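PDB 3E6Q: putative 5-carboxymethyl-2-hydroxymuconate isomerase from Pseudomonas aeruginosa, which probably catalyses the isomerisation of 5-carboxymethyl-2-hydroxymuconate, a double-bond shift in the breakdown of aromatic compounds. Local coordinates for residues P39-L42 / L43-N47. Sequence-based numbering, arbitrary orientation. Where two conformers were deposited one is given.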
ATOM      1  N   PRO A  39      -3.340  -7.423 -17.662  1.00 22.32           N
ATOM      2  CA  PRO A  39      -3.717  -6.809 -16.348  1.00 22.62           C
ATOM      3  C   PRO A  39      -5.128  -6.257 -16.334  1.00 21.92           C
ATOM      4  O   PRO A  39      -5.849  -6.429 -15.364  1.00 21.14           O
ATOM      5  CB  PRO A  39      -2.681  -5.690 -16.177  1.00 24.07           C
ATOM      6  CG  PRO A  39      -1.430  -6.255 -16.922  1.00 24.15           C
ATOM      7  CD  PRO A  39      -2.061  -6.883 -18.159  1.00 23.15           C
ATOM      8  N   GLY A  40      -5.515  -5.623 -17.426  1.00 21.87           N
ATOM      9  CA  GLY A  40      -6.822  -4.991 -17.534  1.00 22.65           C
ATOM     10  C   GLY A  40      -7.928  -6.046 -17.474  1.00 22.34           C
ATOM     11  O   GLY A  40      -8.973  -5.844 -16.814  1.00 21.56           O
ATOM     12  N   GLU A  41      -7.732  -7.163 -18.173  1.00 21.76           N
ATOM     13  CA  GLU A  41      -8.670  -8.287 -18.125  0.60 21.19           C
ATOM     14  C   GLU A  41      -8.759  -8.923 -16.747  1.00 20.36           C
ATOM     15  O   GLU A  41      -9.820  -9.301 -16.306  1.00 19.56           O
ATOM     16  CB  GLU A  41      -8.245  -9.368 -19.113  0.60 21.64           C
ATOM     17  CG  GLU A  41      -9.042 -10.669 -19.073  0.60 23.94           C
ATOM     18  CD  GLU A  41     -10.541 -10.508 -19.271  0.60 29.51           C
ATOM     19  OE1 GLU A  41     -11.251 -11.498 -19.020  0.60 28.76           O
ATOM     20  OE2 GLU A  41     -11.019  -9.420 -19.669  0.60 34.28           O
ATOM     21  N   LEU A  42      -7.612  -9.064 -16.078  1.00 18.57           N
ATOM     22  CA  LEU A  42      -7.610  -9.566 -14.725  1.00 17.55           C
ATOM     23  C   LEU A  42      -8.411  -8.620 -13.774  1.00 17.08           C
ATOM     24  O   LEU A  42      -9.210  -9.086 -12.931  1.00 16.73           O
ATOM     25  CB  LEU A  42      -6.176  -9.796 -14.215  1.00 19.88           C
ATOM     26  CG  LEU A  42      -6.045 -10.192 -12.738  1.00 19.65           C
ATOM     27  CD1 LEU A  42      -6.838 -11.480 -12.448  1.00 23.05           C
ATOM     28  CD2 LEU A  42      -4.510 -10.309 -12.364  1.00 21.69           C
ATOM     29  N   LEU A  43      -8.219  -7.313 -13.930  1.00 16.91           N
ATOM     30  CA  LEU A  43      -9.017  -6.321 -13.155  1.00 16.58           C
ATOM     31  C   LEU A  43     -10.496  -6.460 -13.458  1.00 17.49           C
ATOM     32  O   LEU A  43     -11.314  -6.411 -12.533  1.00 17.23           O
ATOM     33  CB  LEU A  43      -8.514  -4.886 -13.374  1.00 16.27           C
ATOM     34  CG  LEU A  43      -7.121  -4.596 -12.827  1.00 16.32           C
ATOM     35  CD1 LEU A  43      -6.581  -3.248 -13.347  1.00 20.42           C
ATOM     36  CD2 LEU A  43      -7.072  -4.692 -11.294  1.00 17.92           C
ATOM     37  N   GLU A  44     -10.855  -6.612 -14.724  1.00 16.10           N
ATOM     38  CA  GLU A  44     -12.252  -6.797 -15.108  0.70 17.01           C
ATOM     39  C   GLU A  44     -12.842  -8.048 -14.446  1.00 17.08           C
ATOM     40  O   GLU A  44     -13.985  -8.029 -13.942  1.00 16.90           O
ATOM     41  CB  GLU A  44     -12.363  -6.864 -16.628  0.70 17.42           C
ATOM     42  CG  GLU A  44     -12.151  -5.530 -17.307  0.70 19.46           C
ATOM     43  CD  GLU A  44     -12.017  -5.622 -18.845  0.70 26.72           C
ATOM     44  OE1 GLU A  44     -12.266  -6.704 -19.417  0.70 28.36           O
ATOM     45  OE2 GLU A  44     -11.667  -4.591 -19.484  0.70 29.13           O
ATOM     46  N   GLN A  45     -12.086  -9.144 -14.445  1.00 16.42           N
ATOM     47  CA  GLN A  45     -12.592 -10.374 -13.832  1.00 16.99           C
ATOM     48  C   GLN A  45     -12.749 -10.223 -12.319  1.00 17.01           C
ATOM     49  O   GLN A  45     -13.699 -10.751 -11.715  1.00 16.59           O
ATOM     50  CB  GLN A  45     -11.631 -11.539 -14.115  1.00 18.44           C
ATOM     51  CG  GLN A  45     -11.656 -11.977 -15.577  1.00 22.04           C
ATOM     52  CD  GLN A  45     -10.753 -13.174 -15.779  1.00 28.33           C
ATOM     53  OE1 GLN A  45     -10.569 -13.950 -14.865  1.00 33.30           O
ATOM     54  NE2 GLN A  45     -10.235 -13.341 -16.965  1.00 32.00           N
ATOM     55  N   ALA A  46     -11.786  -9.525 -11.704  1.00 16.09           N
ATOM     56  CA  ALA A  46     -11.822  -9.278 -10.244  1.00 16.34           C
ATOM     57  C   ALA A  46     -13.053  -8.427  -9.903  1.00 16.32           C
ATOM     58  O   ALA A  46     -13.794  -8.718  -8.965  1.00 16.90           O
ATOM     59  CB  ALA A  46     -10.511  -8.576  -9.766  1.00 16.46           C
ATOM     60  N   ASN A  47     -13.247  -7.341 -10.664  1.00 16.02           N
ATOM     61  CA  ASN A  47     -14.385  -6.455 -10.402  1.00 16.84           C
ATOM     62  C   ASN A  47     -15.703  -7.182 -10.592  1.00 16.84           C
ATOM     63  O   ASN A  47     -16.642  -6.968  -9.804  1.00 16.97           O
ATOM     64  CB  ASN A  47     -14.302  -5.230 -11.313  1.00 16.44           C
ATOM     65  CG  ASN A  47     -13.227  -4.254 -10.885  1.00 18.30           C
ATOM     66  OD1 ASN A  47     -12.362  -4.590 -10.064  1.00 18.79           O
ATOM     67  ND2 ASN A  47     -13.283  -3.029 -11.435  1.00 16.96           N
TER
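The first turns of helix 39-52 carry an i to i+4 side-chain bridge between Glu41 and Gln45 on top of regular alpha-helical backbone bonding. Leu43 N bonds to Pro39 O at 2.9 Å, and the pattern repeats one residue at a time up to Ala46 N on Leu42 O. Pro39 suits this first turn, since its missing N-H costs no helical bond there. At Ser38, OG accepts a hydrogen bond from Glu41 N, as an N-cap does. The Glu41 chain is bent at chi2 (56°), which carries its carboxylate along the helix toward Gln45. Gln45 NE2, on an extended chain, then donates to Glu41 OE1 at 2.9 Å and 165°. Glu41 OE1 lies close to the plane of the Gln45 amide, while NE2 meets it on the anti side, tilted out of the carboxylate plane. Glu41 OE2 comes within 3.0 Å of Glu44 OE1, but each glutamate has a second conformer, so this approach is doubtful. Where it occurs, Arg72 of the second subunit, whose NE forms a salt bridge with Glu44 OE2, would probably ease it. The apolar Leu42, Leu43 and Ala46 face inward: Leu42 and Leu43 pack on Ile27 and Ala46 on Leu25, all of strand 24-30, while Leu42 also meets Val108 of helix 95-112. The arrangement is that of an amphipathic helix laid on a beta sheet, with one side-chain bridge on its polar face and a subunit interface at its flank.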